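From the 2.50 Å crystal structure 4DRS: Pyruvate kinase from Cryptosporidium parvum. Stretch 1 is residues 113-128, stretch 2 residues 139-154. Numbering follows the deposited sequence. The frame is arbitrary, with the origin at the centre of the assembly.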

ATOM      1  N   PRO A 113      33.973 -28.144  17.888  1.00 49.84           N
ATOM      2  CA  PRO A 113      35.199 -28.547  17.204  1.00 52.69           C
ATOM      3  C   PRO A 113      36.227 -27.419  17.114  1.00 55.87           C
ATOM      4  O   PRO A 113      36.538 -26.952  16.017  1.00 58.55           O
ATOM      5  CB  PRO A 113      34.701 -28.937  15.810  1.00 51.84           C
ATOM      6  CG  PRO A 113      33.499 -28.084  15.591  1.00 50.70           C
ATOM      7  CD  PRO A 113      32.883 -27.836  16.943  1.00 49.20           C
ATOM      8  N   GLU A 114      36.753 -26.994  18.259  1.00 62.08           N
ATOM      9  CA  GLU A 114      37.761 -25.938  18.293  1.00 62.11           C
ATOM     10  C   GLU A 114      39.171 -26.485  18.501  1.00 60.53           C
ATOM     11  O   GLU A 114      39.353 -27.563  19.064  1.00 60.80           O
ATOM     12  CB  GLU A 114      37.420 -24.882  19.355  1.00 65.43           C
ATOM     13  CG  GLU A 114      37.372 -25.392  20.789  1.00 67.72           C
ATOM     14  CD  GLU A 114      37.189 -24.279  21.812  1.00 70.59           C
ATOM     15  OE1 GLU A 114      36.338 -23.385  21.610  1.00 71.72           O
ATOM     16  OE2 GLU A 114      37.899 -24.306  22.838  1.00 71.88           O
ATOM     17  N   ILE A 115      40.158 -25.734  18.023  1.00 60.98           N
ATOM     18  CA  ILE A 115      41.564 -26.060  18.231  1.00 60.79           C
ATOM     19  C   ILE A 115      42.174 -25.008  19.152  1.00 62.57           C
ATOM     20  O   ILE A 115      42.072 -23.805  18.888  1.00 62.56           O
ATOM     21  CB  ILE A 115      42.355 -26.103  16.901  1.00 59.56           C
ATOM     22  CG1 ILE A 115      41.658 -27.011  15.881  1.00 59.89           C
ATOM     23  CG2 ILE A 115      43.786 -26.569  17.144  1.00 58.00           C
ATOM     24  CD1 ILE A 115      42.030 -26.721  14.440  1.00 59.50           C
ATOM     25  N   ARG A 116      42.797 -25.461  20.234  1.00 64.63           N
ATOM     26  CA  ARG A 116      43.447 -24.544  21.165  1.00 69.74           C
ATOM     27  C   ARG A 116      44.916 -24.893  21.391  1.00 71.03           C
ATOM     28  O   ARG A 116      45.334 -26.036  21.178  1.00 71.02           O
ATOM     29  CB  ARG A 116      42.682 -24.472  22.495  1.00 71.45           C
ATOM     30  CG  ARG A 116      41.349 -23.741  22.398  1.00 72.49           C
ATOM     31  CD  ARG A 116      40.897 -23.189  23.742  1.00 75.23           C
ATOM     32  NE  ARG A 116      39.605 -22.503  23.657  1.00 77.19           N
ATOM     33  CZ  ARG A 116      39.438 -21.228  23.306  1.00 77.50           C
ATOM     34  NH1 ARG A 116      40.479 -20.466  22.996  1.00 75.81           N
ATOM     35  NH2 ARG A 116      38.217 -20.710  23.264  1.00 79.60           N
ATOM     36  N   THR A 117      45.692 -23.893  21.800  1.00 73.61           N
ATOM     37  CA  THR A 117      47.097 -24.096  22.155  1.00 77.29           C
ATOM     38  C   THR A 117      47.213 -24.601  23.595  1.00 79.91           C
ATOM     39  O   THR A 117      46.241 -24.563  24.351  1.00 79.23           O
ATOM     40  CB  THR A 117      47.935 -22.810  21.967  1.00 76.43           C
ATOM     41  OG1 THR A 117      47.321 -21.723  22.669  1.00 77.83           O
ATOM     42  CG2 THR A 117      48.046 -22.452  20.495  1.00 75.46           C
ATOM     43  N   GLY A 118      48.399 -25.084  23.961  1.00 84.92           N
ATOM     44  CA  GLY A 118      48.634 -25.629  25.296  1.00 90.83           C
ATOM     45  C   GLY A 118      49.082 -24.593  26.309  1.00 95.30           C
ATOM     46  O   GLY A 118      48.983 -23.387  26.067  1.00 94.80           O
ATOM     47  N   MET A 119      49.570 -25.075  27.449  1.00100.35           N
ATOM     48  CA  MET A 119      50.076 -24.212  28.513  1.00105.43           C
ATOM     49  C   MET A 119      51.488 -23.733  28.189  1.00107.91           C
ATOM     50  O   MET A 119      52.276 -24.468  27.589  1.00108.07           O
ATOM     51  CB  MET A 119      50.059 -24.947  29.858  1.00108.58           C
ATOM     52  CG  MET A 119      48.681 -25.421  30.301  1.00109.29           C
ATOM     53  SD  MET A 119      47.559 -24.077  30.748  1.00109.94           S
ATOM     54  CE  MET A 119      48.124 -23.700  32.408  1.00112.42           C
ATOM     55  N   LEU A 120      51.799 -22.501  28.590  1.00110.69           N
ATOM     56  CA  LEU A 120      53.094 -21.891  28.286  1.00113.35           C
ATOM     57  C   LEU A 120      54.151 -22.131  29.374  1.00117.73           C
ATOM     58  O   LEU A 120      53.924 -22.900  30.312  1.00117.59           O
ATOM     59  CB  LEU A 120      52.936 -20.392  27.981  1.00113.06           C
ATOM     60  CG  LEU A 120      52.212 -19.995  26.684  1.00110.47           C
ATOM     61  CD1 LEU A 120      51.989 -18.492  26.625  1.00110.44           C
ATOM     62  CD2 LEU A 120      52.955 -20.469  25.442  1.00111.59           C
ATOM     63  N   GLU A 121      55.301 -21.469  29.225  1.00122.86           N
ATOM     64  CA  GLU A 121      56.459 -21.638  30.110  1.00128.04           C
ATOM     65  C   GLU A 121      56.107 -21.435  31.586  1.00129.88           C
ATOM     66  O   GLU A 121      56.030 -20.300  32.070  1.00129.85           O
ATOM     67  CB  GLU A 121      57.588 -20.686  29.687  1.00131.27           C
ATOM     68  CG  GLU A 121      58.915 -20.907  30.401  1.00137.13           C
ATOM     69  CD  GLU A 121      59.651 -22.140  29.913  1.00138.92           C
ATOM     70  OE1 GLU A 121      60.129 -22.132  28.760  1.00137.97           O
ATOM     71  OE2 GLU A 121      59.763 -23.112  30.687  1.00142.39           O
ATOM     72  N   GLY A 122      55.889 -22.545  32.289  1.00131.30           N
ATOM     73  CA  GLY A 122      55.486 -22.520  33.696  1.00133.63           C
ATOM     74  C   GLY A 122      54.062 -22.025  33.869  1.00132.68           C
ATOM     75  O   GLY A 122      53.215 -22.718  34.438  1.00133.80           O
ATOM     76  N   GLY A 123      53.809 -20.816  33.374  1.00131.08           N
ATOM     77  CA  GLY A 123      52.486 -20.201  33.397  1.00127.86           C
ATOM     78  C   GLY A 123      52.503 -18.772  32.886  1.00127.01           C
ATOM     79  O   GLY A 123      51.488 -18.077  32.947  1.00126.52           O
ATOM     80  N   LYS A 124      53.653 -18.338  32.372  1.00127.64           N
ATOM     81  CA  LYS A 124      53.839 -16.953  31.933  1.00128.27           C
ATOM     82  C   LYS A 124      53.782 -16.797  30.409  1.00126.56           C
ATOM     83  O   LYS A 124      54.409 -17.577  29.688  1.00126.32           O
ATOM     84  CB  LYS A 124      55.149 -16.379  32.492  1.00130.91           C
ATOM     85  CG  LYS A 124      55.168 -16.199  34.006  1.00133.08           C
ATOM     86  CD  LYS A 124      54.109 -15.211  34.479  1.00132.66           C
ATOM     87  CE  LYS A 124      54.049 -15.124  35.997  1.00134.19           C
ATOM     88  NZ  LYS A 124      55.184 -14.345  36.561  1.00136.57           N
ATOM     89  N   PRO A 125      53.034 -15.781  29.920  1.00126.58           N
ATOM     90  CA  PRO A 125      52.810 -15.521  28.487  1.00125.56           C
ATOM     91  C   PRO A 125      54.087 -15.287  27.681  1.00127.99           C
ATOM     92  O   PRO A 125      55.108 -14.883  28.242  1.00131.20           O
ATOM     93  CB  PRO A 125      51.942 -14.253  28.486  1.00125.86           C
ATOM     94  CG  PRO A 125      52.138 -13.640  29.830  1.00128.05           C
ATOM     95  CD  PRO A 125      52.318 -14.802  30.758  1.00128.07           C
ATOM     96  N   ILE A 126      54.018 -15.538  26.372  1.00129.38           N
ATOM     97  CA  ILE A 126      55.195 -15.483  25.493  1.00131.85           C
ATOM     98  C   ILE A 126      54.931 -14.763  24.160  1.00131.15           C
ATOM     99  O   ILE A 126      53.892 -14.962  23.525  1.00128.84           O
ATOM    100  CB  ILE A 126      55.767 -16.898  25.217  1.00131.73           C
ATOM    101  CG1 ILE A 126      56.146 -17.595  26.533  1.00133.63           C
ATOM    102  CG2 ILE A 126      56.987 -16.820  24.310  1.00133.04           C
ATOM    103  CD1 ILE A 126      56.302 -19.098  26.435  1.00133.23           C
ATOM    104  N   GLU A 127      55.893 -13.934  23.752  1.00134.09           N
ATOM    105  CA  GLU A 127      55.833 -13.197  22.488  1.00135.37           C
ATOM    106  C   GLU A 127      56.733 -13.835  21.434  1.00133.97           C
ATOM    107  O   GLU A 127      57.697 -14.529  21.770  1.00134.03           O
ATOM    108  CB  GLU A 127      56.269 -11.743  22.694  1.00141.25           C
ATOM    109  CG  GLU A 127      55.557 -11.010  23.819  1.00144.06           C
ATOM    110  CD  GLU A 127      55.975  -9.556  23.923  1.00149.61           C
ATOM    111  OE1 GLU A 127      57.183  -9.287  24.117  1.00151.83           O
ATOM    112  OE2 GLU A 127      55.093  -8.678  23.818  1.00151.76           O
ATOM    113  N   LEU A 128      56.426 -13.583  20.162  1.00131.62           N
ATOM    114  CA  LEU A 128      57.220 -14.116  19.053  1.00129.48           C
ATOM    115  C   LEU A 128      57.611 -13.044  18.033  1.00129.46           C
ATOM    116  O   LEU A 128      56.926 -12.029  17.888  1.00129.47           O
ATOM    117  CB  LEU A 128      56.487 -15.274  18.359  1.00126.83           C
ATOM    118  CG  LEU A 128      56.127 -16.533  19.164  1.00123.65           C
ATOM    119  CD1 LEU A 128      55.543 -17.586  18.243  1.00120.11           C
ATOM    120  CD2 LEU A 128      57.322 -17.113  19.906  1.00124.62           C
ATOM    121  N   ASP A 139      51.476 -33.232  21.338  1.00 81.60           N
ATOM    122  CA  ASP A 139      51.545 -33.668  22.727  1.00 86.05           C
ATOM    123  C   ASP A 139      50.952 -32.553  23.586  1.00 85.24           C
ATOM    124  O   ASP A 139      51.662 -31.632  24.002  1.00 85.92           O
ATOM    125  CB  ASP A 139      53.000 -33.966  23.117  1.00 90.02           C
ATOM    126  CG  ASP A 139      53.126 -34.633  24.482  1.00 94.04           C
ATOM    127  OD1 ASP A 139      52.874 -33.966  25.509  1.00 94.91           O
ATOM    128  OD2 ASP A 139      53.502 -35.824  24.528  1.00 97.50           O
ATOM    129  N   TYR A 140      49.645 -32.636  23.830  1.00 85.59           N
ATOM    130  CA  TYR A 140      48.907 -31.554  24.487  1.00 86.91           C
ATOM    131  C   TYR A 140      49.377 -31.280  25.922  1.00 90.74           C
ATOM    132  O   TYR A 140      49.558 -30.122  26.305  1.00 91.01           O
ATOM    133  CB  TYR A 140      47.390 -31.789  24.419  1.00 85.60           C
ATOM    134  CG  TYR A 140      46.546 -30.557  24.712  1.00 84.56           C
ATOM    135  CD1 TYR A 140      46.918 -29.295  24.236  1.00 81.75           C
ATOM    136  CD2 TYR A 140      45.363 -30.659  25.445  1.00 85.92           C
ATOM    137  CE1 TYR A 140      46.147 -28.174  24.499  1.00 80.99           C
ATOM    138  CE2 TYR A 140      44.583 -29.542  25.710  1.00 84.75           C
ATOM    139  CZ  TYR A 140      44.980 -28.304  25.236  1.00 82.73           C
ATOM    140  OH  TYR A 140      44.209 -27.196  25.499  1.00 83.48           O
ATOM    141  N   SER A 141      49.593 -32.342  26.696  1.00 95.93           N
ATOM    142  CA  SER A 141      50.061 -32.211  28.079  1.00101.02           C
ATOM    143  C   SER A 141      51.564 -31.934  28.141  1.00102.67           C
ATOM    144  O   SER A 141      52.344 -32.742  28.652  1.00105.08           O
ATOM    145  CB  SER A 141      49.702 -33.457  28.895  1.00105.55           C
ATOM    146  OG  SER A 141      48.298 -33.632  28.969  1.00106.28           O
ATOM    147  N   MET A 142      51.956 -30.779  27.609  1.00102.58           N
ATOM    148  CA  MET A 142      53.348 -30.346  27.593  1.00105.34           C
ATOM    149  C   MET A 142      53.415 -28.828  27.693  1.00104.65           C
ATOM    150  O   MET A 142      52.692 -28.119  26.987  1.00101.48           O
ATOM    151  CB  MET A 142      54.050 -30.813  26.314  1.00104.79           C
ATOM    152  CG  MET A 142      55.555 -30.576  26.307  1.00107.72           C
ATOM    153  SD  MET A 142      56.217 -30.148  24.682  1.00107.39           S
ATOM    154  CE  MET A 142      55.588 -28.483  24.469  1.00101.02           C
ATOM    155  N   LEU A 143      54.285 -28.342  28.574  1.00108.45           N
ATOM    156  CA  LEU A 143      54.512 -26.910  28.733  1.00108.49           C
ATOM    157  C   LEU A 143      55.330 -26.376  27.560  1.00107.32           C
ATOM    158  O   LEU A 143      56.430 -26.861  27.287  1.00109.09           O
ATOM    159  CB  LEU A 143      55.214 -26.610  30.064  1.00112.08           C
ATOM    160  CG  LEU A 143      54.516 -27.003  31.374  1.00113.95           C
ATOM    161  CD1 LEU A 143      55.456 -26.804  32.555  1.00117.63           C
ATOM    162  CD2 LEU A 143      53.220 -26.229  31.587  1.00111.57           C
ATOM    163  N   GLY A 144      54.781 -25.380  26.872  1.00106.04           N
ATOM    164  CA  GLY A 144      55.392 -24.842  25.661  1.00107.83           C
ATOM    165  C   GLY A 144      56.121 -23.528  25.853  1.00110.03           C
ATOM    166  O   GLY A 144      55.605 -22.608  26.488  1.00108.56           O
ATOM    167  N   ASN A 145      57.326 -23.444  25.296  1.00113.82           N
ATOM    168  CA  ASN A 145      58.134 -22.227  25.366  1.00116.33           C
ATOM    169  C   ASN A 145      57.954 -21.322  24.142  1.00116.39           C
ATOM    170  O   ASN A 145      56.917 -21.365  23.472  1.00113.63           O
ATOM    171  CB  ASN A 145      59.617 -22.564  25.602  1.00118.88           C
ATOM    172  CG  ASN A 145      60.143 -23.629  24.653  1.00119.09           C
ATOM    173  OD1 ASN A 145      59.916 -23.575  23.444  1.00117.36           O
ATOM    174  ND2 ASN A 145      60.868 -24.597  25.200  1.00121.77           N
ATOM    175  N   SER A 146      58.969 -20.505  23.867  1.00119.71           N
ATOM    176  CA  SER A 146      58.966 -19.573  22.741  1.00119.65           C
ATOM    177  C   SER A 146      59.367 -20.255  21.432  1.00120.22           C
ATOM    178  O   SER A 146      59.395 -19.622  20.372  1.00120.89           O
ATOM    179  CB  SER A 146      59.918 -18.408  23.033  1.00123.20           C
ATOM    180  OG  SER A 146      59.833 -17.403  22.039  1.00123.20           O
ATOM    181  N   GLU A 147      59.674 -21.548  21.513  1.00119.66           N
ATOM    182  CA  GLU A 147      60.192 -22.299  20.371  1.00118.41           C
ATOM    183  C   GLU A 147      59.294 -23.479  19.998  1.00114.21           C
ATOM    184  O   GLU A 147      59.154 -23.807  18.818  1.00114.22           O
ATOM    185  CB  GLU A 147      61.617 -22.785  20.662  1.00123.55           C
ATOM    186  CG  GLU A 147      62.584 -21.677  21.070  1.00128.91           C
ATOM    187  CD  GLU A 147      63.739 -22.181  21.915  1.00132.71           C
ATOM    188  OE1 GLU A 147      64.541 -22.998  21.412  1.00134.78           O
ATOM    189  OE2 GLU A 147      63.851 -21.750  23.083  1.00133.43           O
ATOM    190  N   CYS A 148      58.690 -24.112  21.003  1.00110.25           N
ATOM    191  CA  CYS A 148      57.820 -25.266  20.785  1.00105.28           C
ATOM    192  C   CYS A 148      56.561 -25.206  21.649  1.00102.23           C
ATOM    193  O   CYS A 148      56.595 -25.544  22.836  1.00104.58           O
ATOM    194  CB  CYS A 148      58.588 -26.569  21.037  1.00108.55           C
ATOM    195  SG  CYS A 148      57.594 -28.075  20.899  1.00108.20           S
ATOM    196  N   ILE A 149      55.455 -24.768  21.048  1.00 96.26           N
ATOM    197  CA  ILE A 149      54.157 -24.735  21.730  1.00 91.69           C
ATOM    198  C   ILE A 149      53.357 -26.020  21.492  1.00 88.65           C
ATOM    199  O   ILE A 149      53.744 -26.865  20.679  1.00 88.55           O
ATOM    200  CB  ILE A 149      53.304 -23.498  21.343  1.00 90.02           C
ATOM    201  CG1 ILE A 149      53.012 -23.475  19.836  1.00 89.10           C
ATOM    202  CG2 ILE A 149      53.979 -22.212  21.806  1.00 91.89           C
ATOM    203  CD1 ILE A 149      51.820 -22.623  19.448  1.00 87.07           C
ATOM    204  N   SER A 150      52.243 -26.151  22.205  1.00 85.29           N
ATOM    205  CA  SER A 150      51.416 -27.348  22.136  1.00 82.40           C
ATOM    206  C   SER A 150      50.120 -27.106  21.363  1.00 77.95           C
ATOM    207  O   SER A 150      49.749 -25.961  21.091  1.00 75.92           O
ATOM    208  CB  SER A 150      51.112 -27.852  23.546  1.00 85.97           C
ATOM    209  OG  SER A 150      50.580 -29.160  23.503  1.00 89.28           O
ATOM    210  N   CYS A 151      49.437 -28.197  21.019  1.00 74.45           N
ATOM    211  CA  CYS A 151      48.217 -28.150  20.221  1.00 69.95           C
ATOM    212  C   CYS A 151      47.262 -29.269  20.639  1.00 68.26           C
ATOM    213  O   CYS A 151      47.689 -30.402  20.885  1.00 70.17           O
ATOM    214  CB  CYS A 151      48.568 -28.273  18.736  1.00 70.17           C
ATOM    215  SG  CYS A 151      47.182 -28.197  17.579  1.00 69.25           S
ATOM    216  N   SER A 152      45.973 -28.948  20.713  1.00 64.45           N
ATOM    217  CA  SER A 152      44.952 -29.909  21.131  1.00 63.81           C
ATOM    218  C   SER A 152      44.528 -30.857  20.010  1.00 62.24           C
ATOM    219  O   SER A 152      43.975 -31.925  20.268  1.00 63.00           O
ATOM    220  CB  SER A 152      43.729 -29.174  21.676  1.00 63.48           C
ATOM    221  OG  SER A 152      43.199 -28.296  20.702  1.00 63.86           O
ATOM    222  N   TYR A 153      44.798 -30.458  18.770  1.00 59.85           N
ATOM    223  CA  TYR A 153      44.360 -31.194  17.586  1.00 58.66           C
ATOM    224  C   TYR A 153      45.435 -32.199  17.148  1.00 58.49           C
ATOM    225  O   TYR A 153      46.425 -31.831  16.515  1.00 58.31           O
ATOM    226  CB  TYR A 153      44.012 -30.184  16.480  1.00 56.23           C
ATOM    227  CG  TYR A 153      43.452 -30.749  15.191  1.00 55.71           C
ATOM    228  CD1 TYR A 153      42.429 -31.697  15.193  1.00 56.43           C
ATOM    229  CD2 TYR A 153      43.921 -30.292  13.958  1.00 55.06           C
ATOM    230  CE1 TYR A 153      41.917 -32.199  14.004  1.00 57.30           C
ATOM    231  CE2 TYR A 153      43.416 -30.783  12.767  1.00 54.74           C
ATOM    232  CZ  TYR A 153      42.417 -31.736  12.794  1.00 56.40           C
ATOM    233  OH  TYR A 153      41.918 -32.218  11.608  1.00 57.16           O
ATOM    234  N   SER A 154      45.234 -33.468  17.498  1.00 60.13           N
ATOM    235  CA  SER A 154      46.235 -34.513  17.241  1.00 61.76           C
ATOM    236  C   SER A 154      46.362 -34.887  15.760  1.00 62.08           C
ATOM    237  O   SER A 154      47.367 -35.469  15.343  1.00 62.37           O
ATOM    238  CB  SER A 154      45.960 -35.760  18.086  1.00 62.80           C
ATOM    239  OG  SER A 154      44.842 -36.479  17.601  1.00 62.77           O
TER

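The two stretches bury 842 Å² between them, both sides summed. The apolar contacts are small and scattered along the backbone pairing. L120 CD2 lies 4.2 Å from I149 CG2, and T117 CG2 lies 3.9 Å from I149 CD1. I149 points toward stretch 1 and its branched side chain reaches both partners; all three residues are buried. I115 adds a second cluster. Its CG2 is 3.7 Å from Y153 CB and 3.8 Å from C151 SG. M119 CB packs on L143 CD2 at 3.8 Å, in a more exposed position. I126 points toward stretch 2, with its CG2 3.6 Å from S146 CB. L128 CD2 packs against the hydroxyl of S146, 3.3 Å from S146 OG.

Glycine suits the close approach of the chains at G118. Its CA is 4.5 Å from the CA of S150, and an ideal CB would clash with S150 CB. G118 CA also sits 3.6 Å from Y140 CE1. At G144 a CB would clash instead with I149 CA, within its own stretch.

Backbone polar groups join the chains around these contacts. G144 N donates to M119 O at 2.8 Å, in a nearly straight hydrogen bond. The same M119 O receives a CA-H...O contact from L143 CA at 3.5 Å. G118 N donates a weak hydrogen bond to S150 O at 3.3 Å. L120 CA approaches G144 O at 3.2 Å.

S152 anchors the polar edge. It points toward stretch 1, and its OG accepts a hydrogen bond from R116 N at 2.9 Å. S152 N in turn donates to R116 O at 3.0 Å. The end of the R116 side chain leads away, and its NE forms a salt bridge within stretch 1, with E114 OE2 at 2.6 Å. E121 is exposed, and its OE1 touches N145 CB at 3.2 Å, a packing contact.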